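Local structure of replication protein B (3H20) at residues K52-N55 and A56-N59; G179-L182 and V183-A186; Q188-E191 and Q192-Q196. The protein makes short primers on single-stranded plasmid DNA from nucleoside triphosphates as a primase, probably with a divalent metal ion, and so starts replication of RSF1010. All blocks are in the same frame, centred on the assembly; numbering follows the deposited sequence.

In the fold
Contact 1 closes the end of helix 48-56 where the chain turns into strand 59-65. Its Asn55 side chain lies about 11 Å from the bound diphosphate and takes no part in the pocket of Tyr62, Arg145, Asn151 and Lys153 that holds this ligand. Contacts 2 and 3 are successive pieces of the long helix 179-206, contact 2 at its start and contact 3 further along, with centres 14 Å apart. The nearest atoms of contact 1 are about 31 Å from contact 2 and about 35 Å from contact 3, so contact 1 touches neither. Contacts 1 and 3 lie on opposite sides of the chain's centre.

Contact 1. Residues K52-N55 and A56-N59; sequences KRMN and AQGN
A helix C-terminus is closed here by local hydrogen bonds: residues 52-55 belong to the end of helix 48-56, and the chain then runs from Ala56 to Asn59 into strand 59-65. Asn59 grips the carbonyl oxygen of Met54 twice, from the same face of the carbonyl plane. Its backbone N reaches Met54 O at 3.1 Å and its side-chain ND2 at 2.8 Å; with CG beside its own backbone N (chi1 -67°), the amide turns back over the helix end and keeps Met54 O in the amide plane. One residue along the helix, Asn55 ND2 donates to Asn59 O at 2.9 Å, nearly straight. Gly58 N bonds to Asn55 O at 3.1 Å, which with the Asn59 N to Met54 O bond makes a Schellman motif; Gly58, at positive phi, is its C-prime residue. The other end of the Asn55 amide, OD1, accepts from the backbone N of Thr150, so both ends of this buried group are used. Replacing Asn55 by alanine removes both amide ends and would probably leave Asn59 O and Thr150 N without these mates. On the outer side, Gln57 NE2 sits over the centre of one face of the Arg53 guanidinium, 3.7 Å from Arg53 CZ, the two planes turned 59° apart. Met54 and Asn59 lie side by side and both rest on Val26 of strand 21-28.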
loop_
_atom_site.group_PDB
_atom_site.type_symbol
_atom_site.label_atom_id
_atom_site.label_comp_id
_atom_site.label_asym_id
_atom_site.label_seq_id
_atom_site.Cartn_x
_atom_site.Cartn_y
_atom_site.Cartn_z
ATOM N N LYS A 52 6.921 31.118 -8.874
ATOM C CA LYS A 52 8.037 31.871 -8.276
ATOM C C LYS A 52 7.612 32.696 -7.058
ATOM O O LYS A 52 8.342 32.763 -6.075
ATOM C CB LYS A 52 8.676 32.811 -9.290
ATOM C CG LYS A 52 9.386 32.121 -10.424
ATOM C CD LYS A 52 9.369 33.039 -11.617
ATOM C CE LYS A 52 10.726 33.603 -11.894
ATOM N NZ LYS A 52 11.401 32.754 -12.908
ATOM N N ARG A 53 6.447 33.337 -7.136
ATOM C CA ARG A 53 5.891 34.080 -5.985
ATOM C C ARG A 53 5.750 33.144 -4.783
ATOM O O ARG A 53 6.236 33.439 -3.684
ATOM C CB ARG A 53 4.539 34.720 -6.351
ATOM C CG ARG A 53 3.753 35.341 -5.162
ATOM C CD ARG A 53 2.508 36.092 -5.646
ATOM N NE ARG A 53 1.760 36.722 -4.554
ATOM C CZ ARG A 53 2.030 37.924 -4.051
ATOM N NH1 ARG A 53 3.040 38.639 -4.537
ATOM N NH2 ARG A 53 1.292 38.414 -3.058
ATOM N N MET A 54 5.100 32.004 -5.011
ATOM C CA MET A 54 4.865 31.013 -3.962
ATOM C C MET A 54 6.174 30.468 -3.366
ATOM O O MET A 54 6.286 30.313 -2.140
ATOM C CB MET A 54 3.982 29.872 -4.498
ATOM C CG MET A 54 2.516 30.270 -4.793
ATOM S SD MET A 54 1.595 30.738 -3.306
ATOM C CE MET A 54 1.678 32.519 -3.344
ATOM N N ASN A 55 7.152 30.201 -4.237
ATOM C CA ASN A 55 8.498 29.729 -3.847
ATOM C C ASN A 55 9.203 30.762 -2.957
ATOM O O ASN A 55 9.764 30.425 -1.912
ATOM C CB ASN A 55 9.319 29.402 -5.122
ATOM C CG ASN A 55 10.672 28.711 -4.841
ATOM O OD1 ASN A 55 11.687 29.066 -5.454
ATOM N ND2 ASN A 55 10.687 27.708 -3.953
ATOM N N ALA A 56 9.161 32.027 -3.367
ATOM C CA ALA A 56 9.731 33.116 -2.554
ATOM C C ALA A 56 9.051 33.229 -1.180
ATOM O O ALA A 56 9.674 33.658 -0.199
ATOM C CB ALA A 56 9.643 34.432 -3.300
ATOM N N GLN A 57 7.778 32.843 -1.111
ATOM C CA GLN A 57 7.011 32.922 0.139
ATOM C C GLN A 57 7.136 31.657 1.007
ATOM O O GLN A 57 6.425 31.510 2.005
ATOM C CB GLN A 57 5.544 33.268 -0.149
ATOM C CG GLN A 57 5.345 34.686 -0.709
ATOM C CD GLN A 57 3.894 35.014 -1.026
ATOM O OE1 GLN A 57 3.065 34.119 -1.185
ATOM N NE2 GLN A 57 3.582 36.307 -1.121
ATOM N N GLY A 58 8.051 30.764 0.632
ATOM C CA GLY A 58 8.394 29.602 1.465
ATOM C C GLY A 58 7.846 28.249 1.030
ATOM O O GLY A 58 7.914 27.275 1.792
ATOM N N ASN A 59 7.307 28.182 -0.186
ATOM C CA ASN A 59 6.728 26.946 -0.740
ATOM C C ASN A 59 7.703 26.130 -1.608
ATOM O O ASN A 59 8.394 26.695 -2.470
ATOM C CB ASN A 59 5.471 27.272 -1.570
ATOM C CG ASN A 59 4.320 27.809 -0.723
ATOM O OD1 ASN A 59 3.525 27.041 -0.177
ATOM N ND2 ASN A 59 4.226 29.129 -0.611
#

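Contact 2. Residues G179-L182 and V183-A186; sequences GPAL and VQQA
Gln185 stretches out from the helix, its CG opposite the backbone N (chi1 177°) and the chain extended beyond it, and so runs beside Leu182, whose CG lies next to its own backbone N (chi1 -72°); the two side chains point the same way. Gln185 OE1 comes to 3.7 Å from Leu182 CD2, a methyl against an amide oxygen. One water links the pair a second way, donating to Gln185 OE1 at 2.7 Å and to Leu182 O at 2.9 Å. Leu182 O also accepts from the backbone N of Ala186 at 3.0 Å. This is the start of helix 179-206, and its ladder of i to i+4 bonds starts with Val183 N to Gly179 O at 3.1 Å. Val183 CG2 lies 3.5 Å from the same Gly179 O. On another side of the helix, Gln184 CG packs on Pro180 O at 3.4 Å. Leu182 and Val183 both meet Val111, while Ala186 faces Leu119, Gln122 and Ile123 of helix 117-130. These turns thus set apolar side chains against the loop residue Val111 and helix 117-130, while the water donates to both oxygens and so bridges two acceptors that do not meet directly.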
loop_
_atom_site.group_PDB
_atom_site.type_symbol
_atom_site.label_atom_id
_atom_site.label_comp_id
_atom_site.label_asym_id
_atom_site.label_seq_id
_atom_site.Cartn_x
_atom_site.Cartn_y
_atom_site.Cartn_z
ATOM N N GLY A 179 14.188 -0.837 -20.436
ATOM C CA GLY A 179 12.746 -0.548 -20.315
ATOM C C GLY A 179 11.832 -1.728 -20.639
ATOM O O GLY A 179 11.069 -2.175 -19.772
ATOM N N PRO A 180 11.864 -2.223 -21.894
ATOM C CA PRO A 180 11.057 -3.402 -22.230
ATOM C C PRO A 180 11.282 -4.581 -21.269
ATOM O O PRO A 180 10.317 -5.238 -20.880
ATOM C CB PRO A 180 11.528 -3.747 -23.648
ATOM C CG PRO A 180 11.955 -2.439 -24.207
ATOM C CD PRO A 180 12.597 -1.718 -23.070
ATOM N N ALA A 181 12.538 -4.818 -20.875
ATOM C CA ALA A 181 12.894 -5.894 -19.927
ATOM C C ALA A 181 12.318 -5.698 -18.513
ATOM O O ALA A 181 11.909 -6.666 -17.861
ATOM C CB ALA A 181 14.423 -6.083 -19.875
ATOM N N LEU A 182 12.294 -4.455 -18.031
ATOM C CA LEU A 182 11.705 -4.156 -16.729
ATOM C C LEU A 182 10.170 -4.339 -16.727
ATOM O O LEU A 182 9.597 -4.780 -15.720
ATOM C CB LEU A 182 12.059 -2.732 -16.297
ATOM C CG LEU A 182 13.513 -2.490 -15.877
ATOM C CD1 LEU A 182 13.813 -0.994 -16.007
ATOM C CD2 LEU A 182 13.791 -3.000 -14.469
ATOM N N VAL A 183 9.526 -3.989 -17.840
ATOM C CA VAL A 183 8.087 -4.236 -18.045
ATOM C C VAL A 183 7.802 -5.754 -18.053
ATOM O O VAL A 183 6.837 -6.220 -17.427
ATOM C CB VAL A 183 7.563 -3.571 -19.352
ATOM C CG1 VAL A 183 6.107 -3.980 -19.649
ATOM C CG2 VAL A 183 7.652 -2.035 -19.258
ATOM N N GLN A 184 8.650 -6.514 -18.739
ATOM C CA GLN A 184 8.533 -7.977 -18.748
ATOM C C GLN A 184 8.692 -8.554 -17.339
ATOM O O GLN A 184 7.913 -9.424 -16.937
ATOM C CB GLN A 184 9.591 -8.613 -19.644
ATOM C CG GLN A 184 9.383 -8.456 -21.118
ATOM C CD GLN A 184 10.577 -8.970 -21.918
ATOM O OE1 GLN A 184 11.383 -8.180 -22.405
ATOM N NE2 GLN A 184 10.694 -10.293 -22.054
ATOM N N GLN A 185 9.713 -8.079 -16.616
ATOM C CA GLN A 185 10.034 -8.557 -15.253
ATOM C C GLN A 185 8.875 -8.309 -14.286
ATOM O O GLN A 185 8.502 -9.195 -13.505
ATOM C CB GLN A 185 11.311 -7.871 -14.732
ATOM C CG GLN A 185 11.709 -8.241 -13.302
ATOM C CD GLN A 185 12.968 -7.523 -12.842
ATOM O OE1 GLN A 185 13.061 -6.301 -12.918
ATOM N NE2 GLN A 185 13.943 -8.286 -12.366
ATOM N N ALA A 186 8.321 -7.100 -14.336
ATOM C CA ALA A 186 7.172 -6.731 -13.513
ATOM C C ALA A 186 5.990 -7.661 -13.772
ATOM O O ALA A 186 5.319 -8.095 -12.830
ATOM C CB ALA A 186 6.779 -5.271 -13.760
HETATM O O HOH W 1 10.887 -4.724 -13.144
#

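Contact 3. Residues Q188-E191 and Q192-Q196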
loop_
_atom_site.group_PDB
_atom_site.type_symbol
_atom_site.label_atom_id
_atom_site.label_comp_id
_atom_site.label_asym_id
_atom_site.label_seq_id
_atom_site.Cartn_x
_atom_site.Cartn_y
_atom_site.Cartn_z
ATOM N N GLN A 188 6.092 -10.744 -14.979
ATOM C CA GLN A 188 6.493 -12.049 -14.431
ATOM C C GLN A 188 6.320 -12.135 -12.913
ATOM O O GLN A 188 5.843 -13.147 -12.383
ATOM C CB GLN A 188 7.945 -12.364 -14.819
ATOM C CG GLN A 188 8.125 -12.699 -16.292
ATOM C CD GLN A 188 7.495 -14.027 -16.662
ATOM O OE1 GLN A 188 6.372 -14.080 -17.168
ATOM N NE2 GLN A 188 8.206 -15.109 -16.396
ATOM N N GLN A 189 6.707 -11.072 -12.214
ATOM C CA GLN A 189 6.547 -10.998 -10.757
ATOM C C GLN A 189 5.079 -10.981 -10.325
ATOM O O GLN A 189 4.711 -11.610 -9.329
ATOM C CB GLN A 189 7.277 -9.769 -10.205
ATOM C CG GLN A 189 8.796 -9.892 -10.284
ATOM C CD GLN A 189 9.511 -8.590 -9.986
ATOM O OE1 GLN A 189 8.933 -7.513 -10.101
ATOM N NE2 GLN A 189 10.785 -8.686 -9.609
ATOM N N ILE A 190 4.250 -10.249 -11.068
ATOM C CA ILE A 190 2.803 -10.216 -10.813
ATOM C C ILE A 190 2.171 -11.587 -11.105
ATOM O O ILE A 190 1.364 -12.089 -10.315
ATOM C CB ILE A 190 2.109 -9.055 -11.590
ATOM C CG1 ILE A 190 2.589 -7.700 -11.044
ATOM C CG2 ILE A 190 0.591 -9.171 -11.508
ATOM C CD1 ILE A 190 2.355 -6.486 -11.975
ATOM N N GLU A 191 2.572 -12.204 -12.217
ATOM C CA GLU A 191 2.111 -13.546 -12.567
ATOM C C GLU A 191 2.477 -14.577 -11.496
ATOM O O GLU A 191 1.676 -15.462 -11.182
ATOM C CB GLU A 191 2.637 -13.962 -13.946
ATOM C CG GLU A 191 1.967 -13.214 -15.100
ATOM C CD GLU A 191 2.442 -13.659 -16.481
ATOM O OE1 GLU A 191 3.612 -14.082 -16.624
ATOM O OE2 GLU A 191 1.637 -13.576 -17.435
ATOM N N GLN A 192 3.672 -14.441 -10.927
ATOM C CA GLN A 192 4.132 -15.311 -9.847
ATOM C C GLN A 192 3.233 -15.149 -8.619
ATOM O O GLN A 192 2.767 -16.140 -8.053
ATOM C CB GLN A 192 5.597 -15.000 -9.506
ATOM C CG GLN A 192 6.147 -15.703 -8.276
ATOM C CD GLN A 192 6.636 -17.104 -8.562
ATOM O OE1 GLN A 192 6.061 -18.078 -8.088
ATOM N NE2 GLN A 192 7.716 -17.214 -9.336
ATOM N N ALA A 193 2.992 -13.897 -8.227
ATOM C CA ALA A 193 2.119 -13.579 -7.093
ATOM C C ALA A 193 0.725 -14.174 -7.272
ATOM O O ALA A 193 0.143 -14.703 -6.319
ATOM C CB ALA A 193 2.036 -12.047 -6.887
ATOM N N GLN A 194 0.206 -14.094 -8.497
ATOM C CA GLN A 194 -1.111 -14.632 -8.835
ATOM C C GLN A 194 -1.166 -16.160 -8.753
ATOM O O GLN A 194 -2.194 -16.713 -8.352
ATOM C CB GLN A 194 -1.539 -14.171 -10.229
ATOM C CG GLN A 194 -1.891 -12.704 -10.325
ATOM C CD GLN A 194 -2.297 -12.295 -11.729
ATOM O OE1 GLN A 194 -1.655 -12.675 -12.712
ATOM N NE2 GLN A 194 -3.357 -11.509 -11.829
ATOM N N ARG A 195 -0.073 -16.833 -9.137
ATOM C CA ARG A 195 0.034 -18.292 -8.987
ATOM C C ARG A 195 -0.013 -18.699 -7.514
ATOM O O ARG A 195 -0.663 -19.687 -7.162
ATOM C CB ARG A 195 1.310 -18.846 -9.642
ATOM C CG ARG A 195 1.279 -18.875 -11.168
ATOM C CD ARG A 195 2.405 -19.732 -11.758
ATOM N NE ARG A 195 3.744 -19.230 -11.435
ATOM C CZ ARG A 195 4.390 -18.280 -12.113
ATOM N NH1 ARG A 195 3.828 -17.695 -13.166
ATOM N NH2 ARG A 195 5.606 -17.911 -11.731
ATOM N N GLN A 196 0.678 -17.942 -6.662
ATOM C CA GLN A 196 0.672 -18.204 -5.219
ATOM C C GLN A 196 -0.708 -17.965 -4.612
ATOM O O GLN A 196 -1.120 -18.677 -3.686
ATOM C CB GLN A 196 1.732 -17.360 -4.497
ATOM C CG GLN A 196 3.171 -17.667 -4.894
ATOM C CD GLN A 196 3.523 -19.142 -4.772
ATOM O OE1 GLN A 196 3.315 -19.766 -3.729
ATOM N NE2 GLN A 196 4.062 -19.706 -5.849
HETATM O O HOH W 2 6.540 -15.517 -13.339
#
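Gln188 O is held by two donors: the backbone N of Gln192 at 2.9 Å, as a regular i to i+4 bond of helix 179-206, and a water that donates to it at 2.6 Å. The same water accepts from Arg195 NH2 at 3.0 Å, in the plane of the guanidinium and at its edge. A solvent bridge therefore ties the arginine to a carbonyl almost two turns earlier. The Arg195 chain reaches back because it bends at chi3 (-62°), which folds the guanidinium over the preceding turn instead of letting it run outward. One face of the group then lies on the backbone: Glu191 O and Gln192 CA both lie over the same face, away from its centre, with Arg195 NH1 3.7 Å from Glu191 O. Glu191 O itself is taken by Arg195 N at 3.0 Å, so the arginine meets this carbonyl with its backbone as well as its flat face. The carboxylate of Glu191 does not close a salt bridge; Glu191 OE1 remains 5.0 Å from Arg195 NH1, near enough that the opposite charges would probably still attract weakly. On another side of the helix, Gln194, extended beyond CG, lies along the previous turn, its CG 3.3 Å from Ile190 O, the carbonyl that accepts from its own backbone N. Ala193 CB adds a smaller contact at 3.5 Å to Ile190 O. The arginine and its water occupy the exposed side of this regular helix, whereas Gln189 and Ile190 lean on helix 117-130: Gln189 OE1 accepts from Gln122 NE2 and its side chain touches Thr126, while Ile190 packs against Glu118 and Leu119.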